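Local atomic coordinates of 3-dehydroquinate dehydratase (Aquifex aeolicus, PDB entry 2EGZ), a protein that catalyses the cis-dehydration of 3-dehydroquinate to 3-dehydroshikimate, the third step of the chorismate pathway, through a Schiff base with the substrate. Residues B[77-91]-B[100-114]. Sequence-based numbering, arbitrary orientation.
Sequences FEELSPLSDYTDIEL and LYNITKEAGKKLIIS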
ATOM      1  N   PHE B  77       7.232  -5.579 -17.925  1.00 23.16           N
ATOM      2  CA  PHE B  77       5.916  -6.212 -17.973  1.00 23.53           C
ATOM      3  C   PHE B  77       5.338  -6.164 -19.386  1.00 24.49           C
ATOM      4  O   PHE B  77       4.847  -7.170 -19.903  1.00 23.86           O
ATOM      5  CB  PHE B  77       4.940  -5.522 -17.014  1.00 21.73           C
ATOM      6  CG  PHE B  77       5.153  -5.868 -15.567  1.00 20.46           C
ATOM      7  CD1 PHE B  77       5.291  -7.193 -15.166  1.00 18.17           C
ATOM      8  CD2 PHE B  77       5.171  -4.870 -14.596  1.00 20.77           C
ATOM      9  CE1 PHE B  77       5.443  -7.521 -13.828  1.00 17.95           C
ATOM     10  CE2 PHE B  77       5.322  -5.190 -13.249  1.00 19.92           C
ATOM     11  CZ  PHE B  77       5.458  -6.523 -12.867  1.00 17.53           C
ATOM     12  N   GLU B  78       5.396  -4.988 -20.003  1.00 25.14           N
ATOM     13  CA  GLU B  78       4.874  -4.803 -21.351  1.00 26.48           C
ATOM     14  C   GLU B  78       5.500  -5.779 -22.333  1.00 25.21           C
ATOM     15  O   GLU B  78       4.804  -6.414 -23.122  1.00 25.73           O
ATOM     16  CB  GLU B  78       5.149  -3.376 -21.841  1.00 27.69           C
ATOM     17  CG  GLU B  78       4.620  -2.284 -20.936  1.00 31.09           C
ATOM     18  CD  GLU B  78       4.830  -0.897 -21.521  1.00 34.49           C
ATOM     19  OE1 GLU B  78       5.982  -0.566 -21.883  1.00 34.22           O
ATOM     20  OE2 GLU B  78       3.840  -0.139 -21.615  1.00 35.19           O
ATOM     21  N   GLU B  79       6.819  -5.900 -22.268  1.00 26.09           N
ATOM     22  CA  GLU B  79       7.559  -6.770 -23.171  1.00 27.31           C
ATOM     23  C   GLU B  79       7.641  -8.248 -22.799  1.00 25.77           C
ATOM     24  O   GLU B  79       7.638  -9.109 -23.677  1.00 26.17           O
ATOM     25  CB  GLU B  79       8.982  -6.235 -23.340  1.00 30.22           C
ATOM     26  CG  GLU B  79       9.047  -4.813 -23.867  1.00 34.12           C
ATOM     27  CD  GLU B  79       8.301  -4.653 -25.172  1.00 35.84           C
ATOM     28  OE1 GLU B  79       8.583  -5.421 -26.117  1.00 37.41           O
ATOM     29  OE2 GLU B  79       7.433  -3.759 -25.253  1.00 38.25           O
ATOM     30  N   LEU B  80       7.708  -8.549 -21.507  1.00 24.25           N
ATOM     31  CA  LEU B  80       7.850  -9.934 -21.079  1.00 21.93           C
ATOM     32  C   LEU B  80       6.602 -10.683 -20.612  1.00 21.23           C
ATOM     33  O   LEU B  80       6.585 -11.913 -20.627  1.00 21.14           O
ATOM     34  CB  LEU B  80       8.932 -10.017 -20.001  1.00 22.83           C
ATOM     35  CG  LEU B  80      10.288  -9.442 -20.428  1.00 23.65           C
ATOM     36  CD1 LEU B  80      11.270  -9.526 -19.272  1.00 24.88           C
ATOM     37  CD2 LEU B  80      10.819 -10.211 -21.631  1.00 25.30           C
ATOM     38  N   SER B  81       5.564  -9.970 -20.192  1.00 20.44           N
ATOM     39  CA  SER B  81       4.352 -10.654 -19.746  1.00 20.27           C
ATOM     40  C   SER B  81       3.768 -11.562 -20.830  1.00 19.56           C
ATOM     41  O   SER B  81       3.218 -12.624 -20.533  1.00 19.89           O
ATOM     42  CB  SER B  81       3.306  -9.640 -19.286  1.00 21.37           C
ATOM     43  OG  SER B  81       3.721  -9.035 -18.072  1.00 25.15           O
ATOM     44  N   PRO B  82       3.866 -11.152 -22.105  1.00 18.66           N
ATOM     45  CA  PRO B  82       3.320 -12.012 -23.160  1.00 19.42           C
ATOM     46  C   PRO B  82       4.143 -13.293 -23.321  1.00 19.36           C
ATOM     47  O   PRO B  82       3.710 -14.247 -23.969  1.00 20.28           O
ATOM     48  CB  PRO B  82       3.411 -11.131 -24.407  1.00 20.61           C
ATOM     49  CG  PRO B  82       3.294  -9.738 -23.859  1.00 19.03           C
ATOM     50  CD  PRO B  82       4.172  -9.808 -22.629  1.00 19.50           C
ATOM     51  N   LEU B  83       5.327 -13.314 -22.717  1.00 18.63           N
ATOM     52  CA  LEU B  83       6.220 -14.458 -22.845  1.00 18.85           C
ATOM     53  C   LEU B  83       6.353 -15.335 -21.606  1.00 19.68           C
ATOM     54  O   LEU B  83       6.999 -16.380 -21.659  1.00 22.49           O
ATOM     55  CB  LEU B  83       7.606 -13.969 -23.270  1.00 20.49           C
ATOM     56  CG  LEU B  83       7.638 -13.041 -24.489  1.00 22.02           C
ATOM     57  CD1 LEU B  83       9.075 -12.573 -24.741  1.00 24.58           C
ATOM     58  CD2 LEU B  83       7.076 -13.768 -25.707  1.00 22.18           C
ATOM     59  N   SER B  84       5.759 -14.919 -20.495  1.00 16.40           N
ATOM     60  CA  SER B  84       5.840 -15.694 -19.263  1.00 15.75           C
ATOM     61  C   SER B  84       4.509 -16.401 -19.015  1.00 14.54           C
ATOM     62  O   SER B  84       3.448 -15.843 -19.291  1.00 14.27           O
ATOM     63  CB  SER B  84       6.172 -14.772 -18.088  1.00 16.79           C
ATOM     64  OG  SER B  84       6.373 -15.512 -16.899  1.00 16.83           O
ATOM     65  N   ASP B  85       4.562 -17.625 -18.497  1.00 13.56           N
ATOM     66  CA  ASP B  85       3.339 -18.383 -18.234  1.00 12.21           C
ATOM     67  C   ASP B  85       2.445 -17.639 -17.253  1.00 10.46           C
ATOM     68  O   ASP B  85       1.220 -17.642 -17.392  1.00 10.73           O
ATOM     69  CB  ASP B  85       3.691 -19.767 -17.697  1.00 11.23           C
ATOM     70  CG  ASP B  85       4.613 -20.522 -18.629  1.00 14.92           C
ATOM     71  OD1 ASP B  85       4.129 -21.051 -19.659  1.00 16.41           O
ATOM     72  OD2 ASP B  85       5.826 -20.566 -18.346  1.00 13.29           O
ATOM     73  N   TYR B  86       3.066 -17.008 -16.260  1.00 10.33           N
ATOM     74  CA  TYR B  86       2.347 -16.220 -15.258  1.00 10.33           C
ATOM     75  C   TYR B  86       3.089 -14.909 -15.047  1.00 11.52           C
ATOM     76  O   TYR B  86       4.304 -14.833 -15.234  1.00 10.69           O
ATOM     77  CB  TYR B  86       2.336 -16.896 -13.883  1.00 11.03           C
ATOM     78  CG  TYR B  86       1.719 -18.266 -13.788  1.00 10.74           C
ATOM     79  CD1 TYR B  86       0.381 -18.425 -13.423  1.00 12.30           C
ATOM     80  CD2 TYR B  86       2.491 -19.409 -13.989  1.00 12.26           C
ATOM     81  CE1 TYR B  86      -0.166 -19.691 -13.249  1.00 15.15           C
ATOM     82  CE2 TYR B  86       1.956 -20.674 -13.821  1.00 13.81           C
ATOM     83  CZ  TYR B  86       0.631 -20.811 -13.448  1.00 14.40           C
ATOM     84  OH  TYR B  86       0.108 -22.066 -13.242  1.00 14.80           O
ATOM     85  N   THR B  87       2.343 -13.892 -14.637  1.00 13.06           N
ATOM     86  CA  THR B  87       2.906 -12.599 -14.283  1.00 13.89           C
ATOM     87  C   THR B  87       2.263 -12.282 -12.936  1.00 13.98           C
ATOM     88  O   THR B  87       1.041 -12.364 -12.789  1.00 14.01           O
ATOM     89  CB  THR B  87       2.550 -11.486 -15.285  1.00 15.14           C
ATOM     90  OG1 THR B  87       3.277 -11.682 -16.505  1.00 14.95           O
ATOM     91  CG2 THR B  87       2.913 -10.124 -14.700  1.00 14.69           C
ATOM     92  N   ASP B  88       3.088 -11.964 -11.947  1.00 12.06           N
ATOM     93  CA  ASP B  88       2.590 -11.633 -10.616  1.00 14.15           C
ATOM     94  C   ASP B  88       2.696 -10.124 -10.425  1.00 13.50           C
ATOM     95  O   ASP B  88       3.794  -9.571 -10.432  1.00 14.36           O
ATOM     96  CB  ASP B  88       3.425 -12.355  -9.543  1.00 12.03           C
ATOM     97  CG  ASP B  88       2.942 -12.072  -8.122  1.00 15.69           C
ATOM     98  OD1 ASP B  88       2.534 -10.922  -7.843  1.00 15.98           O
ATOM     99  OD2 ASP B  88       2.988 -12.993  -7.271  1.00 15.96           O
ATOM    100  N   ILE B  89       1.553  -9.466 -10.275  1.00 13.86           N
ATOM    101  CA  ILE B  89       1.520  -8.024 -10.058  1.00 14.82           C
ATOM    102  C   ILE B  89       0.798  -7.796  -8.730  1.00 16.20           C
ATOM    103  O   ILE B  89      -0.121  -8.534  -8.391  1.00 15.81           O
ATOM    104  CB  ILE B  89       0.773  -7.298 -11.208  1.00 14.05           C
ATOM    105  CG1 ILE B  89       0.810  -5.777 -10.996  1.00 14.97           C
ATOM    106  CG2 ILE B  89      -0.660  -7.790 -11.290  1.00 16.15           C
ATOM    107  CD1 ILE B  89       2.205  -5.183 -11.040  1.00 16.02           C
ATOM    108  N   GLU B  90       1.224  -6.795  -7.967  1.00 16.15           N
ATOM    109  CA  GLU B  90       0.587  -6.521  -6.681  1.00 16.99           C
ATOM    110  C   GLU B  90      -0.765  -5.848  -6.875  1.00 16.70           C
ATOM    111  O   GLU B  90      -0.928  -5.002  -7.761  1.00 17.56           O
ATOM    112  CB  GLU B  90       1.460  -5.608  -5.814  1.00 18.07           C
ATOM    113  CG  GLU B  90       2.896  -6.066  -5.582  1.00 20.93           C
ATOM    114  CD  GLU B  90       3.776  -5.899  -6.806  1.00 22.11           C
ATOM    115  OE1 GLU B  90       3.472  -5.027  -7.652  1.00 21.43           O
ATOM    116  OE2 GLU B  90       4.783  -6.630  -6.912  1.00 22.24           O
ATOM    117  N   LEU B  91      -1.735  -6.224  -6.046  1.00 16.41           N
ATOM    118  CA  LEU B  91      -3.063  -5.629  -6.120  1.00 17.09           C
ATOM    119  C   LEU B  91      -2.918  -4.132  -5.861  1.00 18.68           C
ATOM    120  O   LEU B  91      -3.678  -3.325  -6.390  1.00 19.47           O
ATOM    121  CB  LEU B  91      -3.985  -6.248  -5.059  1.00 16.82           C
ATOM    122  CG  LEU B  91      -5.396  -5.668  -4.888  1.00 17.15           C
ATOM    123  CD1 LEU B  91      -6.189  -5.807  -6.179  1.00 16.58           C
ATOM    124  CD2 LEU B  91      -6.104  -6.394  -3.756  1.00 16.87           C
ATOM    125  N   LEU B 100      -1.965  -5.079 -17.492  1.00 24.63           N
ATOM    126  CA  LEU B 100      -1.367  -6.411 -17.459  1.00 24.38           C
ATOM    127  C   LEU B 100      -2.385  -7.515 -17.727  1.00 23.72           C
ATOM    128  O   LEU B 100      -2.031  -8.586 -18.225  1.00 24.01           O
ATOM    129  CB  LEU B 100      -0.670  -6.646 -16.114  1.00 24.91           C
ATOM    130  CG  LEU B 100       0.814  -6.257 -16.023  1.00 25.65           C
ATOM    131  CD1 LEU B 100       1.045  -4.891 -16.643  1.00 26.94           C
ATOM    132  CD2 LEU B 100       1.252  -6.259 -14.569  1.00 23.86           C
ATOM    133  N   TYR B 101      -3.647  -7.264 -17.396  1.00 23.18           N
ATOM    134  CA  TYR B 101      -4.682  -8.256 -17.649  1.00 23.45           C
ATOM    135  C   TYR B 101      -4.893  -8.384 -19.156  1.00 23.09           C
ATOM    136  O   TYR B 101      -4.971  -9.490 -19.693  1.00 21.22           O
ATOM    137  CB  TYR B 101      -6.004  -7.855 -16.992  1.00 24.50           C
ATOM    138  CG  TYR B 101      -7.162  -8.703 -17.464  1.00 26.99           C
ATOM    139  CD1 TYR B 101      -7.314 -10.018 -17.023  1.00 28.81           C
ATOM    140  CD2 TYR B 101      -8.073  -8.213 -18.402  1.00 27.51           C
ATOM    141  CE1 TYR B 101      -8.342 -10.826 -17.506  1.00 28.10           C
ATOM    142  CE2 TYR B 101      -9.103  -9.012 -18.893  1.00 28.18           C
ATOM    143  CZ  TYR B 101      -9.230 -10.316 -18.442  1.00 28.05           C
ATOM    144  OH  TYR B 101     -10.238 -11.114 -18.929  1.00 28.41           O
ATOM    145  N   ASN B 102      -4.989  -7.245 -19.834  1.00 23.29           N
ATOM    146  CA  ASN B 102      -5.194  -7.244 -21.279  1.00 23.54           C
ATOM    147  C   ASN B 102      -4.032  -7.914 -21.998  1.00 22.36           C
ATOM    148  O   ASN B 102      -4.236  -8.706 -22.915  1.00 21.86           O
ATOM    149  CB  ASN B 102      -5.368  -5.811 -21.803  1.00 25.03           C
ATOM    150  CG  ASN B 102      -6.677  -5.179 -21.358  1.00 26.74           C
ATOM    151  OD1 ASN B 102      -7.715  -5.841 -21.320  1.00 28.03           O
ATOM    152  ND2 ASN B 102      -6.637  -3.888 -21.040  1.00 27.99           N
ATOM    153  N   ILE B 103      -2.814  -7.598 -21.568  1.00 22.41           N
ATOM    154  CA  ILE B 103      -1.610  -8.164 -22.169  1.00 22.46           C
ATOM    155  C   ILE B 103      -1.559  -9.680 -22.003  1.00 21.74           C
ATOM    156  O   ILE B 103      -1.378 -10.410 -22.974  1.00 20.67           O
ATOM    157  CB  ILE B 103      -0.337  -7.558 -21.537  1.00 24.47           C
ATOM    158  CG1 ILE B 103      -0.260  -6.061 -21.856  1.00 25.88           C
ATOM    159  CG2 ILE B 103       0.902  -8.277 -22.058  1.00 23.77           C
ATOM    160  CD1 ILE B 103       0.834  -5.324 -21.118  1.00 26.47           C
ATOM    161  N   THR B 104      -1.725 -10.151 -20.771  1.00 21.19           N
ATOM    162  CA  THR B 104      -1.685 -11.588 -20.506  1.00 21.63           C
ATOM    163  C   THR B 104      -2.831 -12.324 -21.187  1.00 22.30           C
ATOM    164  O   THR B 104      -2.627 -13.377 -21.790  1.00 21.37           O
ATOM    165  CB  THR B 104      -1.730 -11.890 -18.993  1.00 20.90           C
ATOM    166  OG1 THR B 104      -2.890 -11.283 -18.412  1.00 20.42           O
ATOM    167  CG2 THR B 104      -0.480 -11.354 -18.309  1.00 19.75           C
ATOM    168  N   LYS B 105      -4.033 -11.764 -21.086  1.00 23.38           N
ATOM    169  CA  LYS B 105      -5.218 -12.362 -21.692  1.00 26.23           C
ATOM    170  C   LYS B 105      -5.018 -12.586 -23.191  1.00 26.74           C
ATOM    171  O   LYS B 105      -5.241 -13.682 -23.702  1.00 26.72           O
ATOM    172  CB  LYS B 105      -6.431 -11.452 -21.473  1.00 28.28           C
ATOM    173  CG  LYS B 105      -7.720 -11.942 -22.122  1.00 31.57           C
ATOM    174  CD  LYS B 105      -8.409 -13.011 -21.288  1.00 34.40           C
ATOM    175  CE  LYS B 105      -9.608 -13.597 -22.027  1.00 36.45           C
ATOM    176  NZ  LYS B 105     -10.535 -12.541 -22.531  1.00 38.17           N
ATOM    177  N   GLU B 106      -4.601 -11.538 -23.892  1.00 28.18           N
ATOM    178  CA  GLU B 106      -4.386 -11.629 -25.330  1.00 28.89           C
ATOM    179  C   GLU B 106      -3.299 -12.629 -25.699  1.00 28.24           C
ATOM    180  O   GLU B 106      -3.367 -13.265 -26.754  1.00 28.21           O
ATOM    181  CB  GLU B 106      -4.038 -10.252 -25.900  1.00 31.90           C
ATOM    182  CG  GLU B 106      -3.596 -10.283 -27.356  1.00 38.55           C
ATOM    183  CD  GLU B 106      -3.514  -8.900 -27.974  1.00 42.87           C
ATOM    184  OE1 GLU B 106      -3.323  -7.919 -27.221  1.00 46.03           O
ATOM    185  OE2 GLU B 106      -3.630  -8.798 -29.215  1.00 44.93           O
ATOM    186  N   ALA B 107      -2.307 -12.775 -24.827  1.00 25.56           N
ATOM    187  CA  ALA B 107      -1.200 -13.694 -25.073  1.00 23.96           C
ATOM    188  C   ALA B 107      -1.491 -15.110 -24.580  1.00 22.71           C
ATOM    189  O   ALA B 107      -0.668 -16.009 -24.743  1.00 22.23           O
ATOM    190  CB  ALA B 107       0.071 -13.162 -24.420  1.00 23.67           C
ATOM    191  N   GLY B 108      -2.663 -15.308 -23.984  1.00 21.44           N
ATOM    192  CA  GLY B 108      -3.027 -16.623 -23.490  1.00 19.93           C
ATOM    193  C   GLY B 108      -2.272 -17.021 -22.236  1.00 18.54           C
ATOM    194  O   GLY B 108      -2.126 -18.210 -21.940  1.00 18.19           O
ATOM    195  N   LYS B 109      -1.799 -16.022 -21.496  1.00 17.39           N
ATOM    196  CA  LYS B 109      -1.053 -16.248 -20.264  1.00 17.06           C
ATOM    197  C   LYS B 109      -1.920 -15.970 -19.038  1.00 18.53           C
ATOM    198  O   LYS B 109      -3.079 -15.575 -19.176  1.00 19.42           O
ATOM    199  CB  LYS B 109       0.193 -15.362 -20.252  1.00 17.57           C
ATOM    200  CG  LYS B 109       1.117 -15.612 -21.435  1.00 19.33           C
ATOM    201  CD  LYS B 109       1.566 -17.063 -21.469  1.00 20.97           C
ATOM    202  CE  LYS B 109       2.536 -17.339 -22.608  1.00 24.25           C
ATOM    203  NZ  LYS B 109       1.878 -17.307 -23.938  1.00 27.46           N
ATOM    204  N   LYS B 110      -1.360 -16.165 -17.844  1.00 16.46           N
ATOM    205  CA  LYS B 110      -2.110 -15.964 -16.604  1.00 16.95           C
ATOM    206  C   LYS B 110      -1.589 -14.836 -15.730  1.00 16.55           C
ATOM    207  O   LYS B 110      -0.386 -14.588 -15.664  1.00 15.95           O
ATOM    208  CB  LYS B 110      -2.123 -17.254 -15.776  1.00 18.25           C
ATOM    209  CG  LYS B 110      -2.778 -18.434 -16.469  1.00 22.27           C
ATOM    210  CD  LYS B 110      -2.789 -19.663 -15.570  1.00 26.05           C
ATOM    211  CE  LYS B 110      -3.556 -20.809 -16.219  1.00 30.10           C
ATOM    212  NZ  LYS B 110      -3.637 -21.998 -15.323  1.00 33.87           N
ATOM    213  N   LEU B 111      -2.509 -14.170 -15.039  1.00 15.14           N
ATOM    214  CA  LEU B 111      -2.143 -13.070 -14.162  1.00 14.69           C
ATOM    215  C   LEU B 111      -2.399 -13.417 -12.705  1.00 14.94           C
ATOM    216  O   LEU B 111      -3.502 -13.824 -12.337  1.00 15.73           O
ATOM    217  CB  LEU B 111      -2.942 -11.814 -14.516  1.00 14.89           C
ATOM    218  CG  LEU B 111      -2.530 -10.520 -13.802  1.00 13.43           C
ATOM    219  CD1 LEU B 111      -1.111 -10.153 -14.209  1.00 14.01           C
ATOM    220  CD2 LEU B 111      -3.493  -9.387 -14.156  1.00 14.25           C
ATOM    221  N   ILE B 112      -1.368 -13.277 -11.883  1.00 13.92           N
ATOM    222  CA  ILE B 112      -1.508 -13.513 -10.455  1.00 12.32           C
ATOM    223  C   ILE B 112      -1.553 -12.113  -9.864  1.00 12.87           C
ATOM    224  O   ILE B 112      -0.741 -11.270 -10.223  1.00 14.81           O
ATOM    225  CB  ILE B 112      -0.295 -14.262  -9.869  1.00 11.93           C
ATOM    226  CG1 ILE B 112      -0.292 -15.717 -10.343  1.00 11.56           C
ATOM    227  CG2 ILE B 112      -0.326 -14.194  -8.350  1.00 10.43           C
ATOM    228  CD1 ILE B 112       0.958 -16.477  -9.921  1.00 13.23           C
ATOM    229  N   ILE B 113      -2.516 -11.853  -8.989  1.00 11.95           N
ATOM    230  CA  ILE B 113      -2.627 -10.543  -8.361  1.00 11.31           C
ATOM    231  C   ILE B 113      -2.417 -10.791  -6.882  1.00 11.97           C
ATOM    232  O   ILE B 113      -3.257 -11.393  -6.210  1.00 11.93           O
ATOM    233  CB  ILE B 113      -3.995  -9.916  -8.642  1.00 11.64           C
ATOM    234  CG1 ILE B 113      -4.119  -9.653 -10.149  1.00 10.50           C
ATOM    235  CG2 ILE B 113      -4.147  -8.616  -7.853  1.00 11.02           C
ATOM    236  CD1 ILE B 113      -5.485  -9.154 -10.595  1.00  9.96           C
ATOM    237  N   SER B 114      -1.277 -10.328  -6.386  1.00 12.80           N
ATOM    238  CA  SER B 114      -0.882 -10.571  -5.010  1.00 13.19           C
ATOM    239  C   SER B 114      -1.022  -9.472  -3.966  1.00 13.69           C
ATOM    240  O   SER B 114      -1.118  -8.283  -4.272  1.00 11.50           O
ATOM    241  CB  SER B 114       0.568 -11.045  -5.006  1.00 14.98           C
ATOM    242  OG  SER B 114       1.405 -10.040  -5.559  1.00 15.59           O
TER
HETATM  243  O   HOH W   1      -2.324 -22.283 -12.226  1.00 24.59           O
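Six backbone hydrogen bonds zip Asp85 to Leu91 against Lys110 to Ser114 as parallel strands, whose segment axes come within 4.6 Å and cross at 27°. Lys110, Ile112 and Ser114 give N-H to the carbonyls of Asp85, Thr87 and Ile89, and their own carbonyls accept from Thr87, Ile89 and Leu91 N; Ile112 N to Thr87 O is the shortest, at 2.7 Å and nearly straight.

On the barrel-interior face, polar residues suit the active site: Ser114 OG donates to the syn lone pair of Asp88 OD1 (2.7 Å), steadying a carboxylate whose other oxygen makes a long, weak ion pair with the Schiff-base Lys142. Nearer the strand starts, the extended Lys110 lies alongside Tyr86, CD 3.5 Å from CE1, and a water bonded to Tyr86 OH reaches Lys110 NZ weakly.

The other face is mostly apolar; Thr87, its OG1 hydrogen-bonded to Ser81 OG, is the polar exception. Leu100 CD2 sits over the centre of the Phe77 ring in a CH-pi contact and also meets Ile89 CB at 3.6 Å, while Leu111 CD1 fits beside Ile89 CG2. Beyond the strands, Pro82 CG presses on Ile103 CG2 at a tight 3.3 Å.

Gly108, with positive phi, closes the helix in a Schellman motif. Bent at chi2 (-58°) and chi4, Lys109 lays its methylenes along Ser84 O and brings NZ back to Ala107 O (3.0 Å). With an alanine here, the Ala107 carbonyl is likely to lose this donor and Ser84 O its methylene cover.

The contact joins elements of the TIM-barrel beta-alpha-beta unit 86-90, 94-107, 110-117: helix segment 100-107 runs nearly antiparallel (171°) to strand 86-90, which strand 55-59 flanks, as 140-146 flanks 110-117.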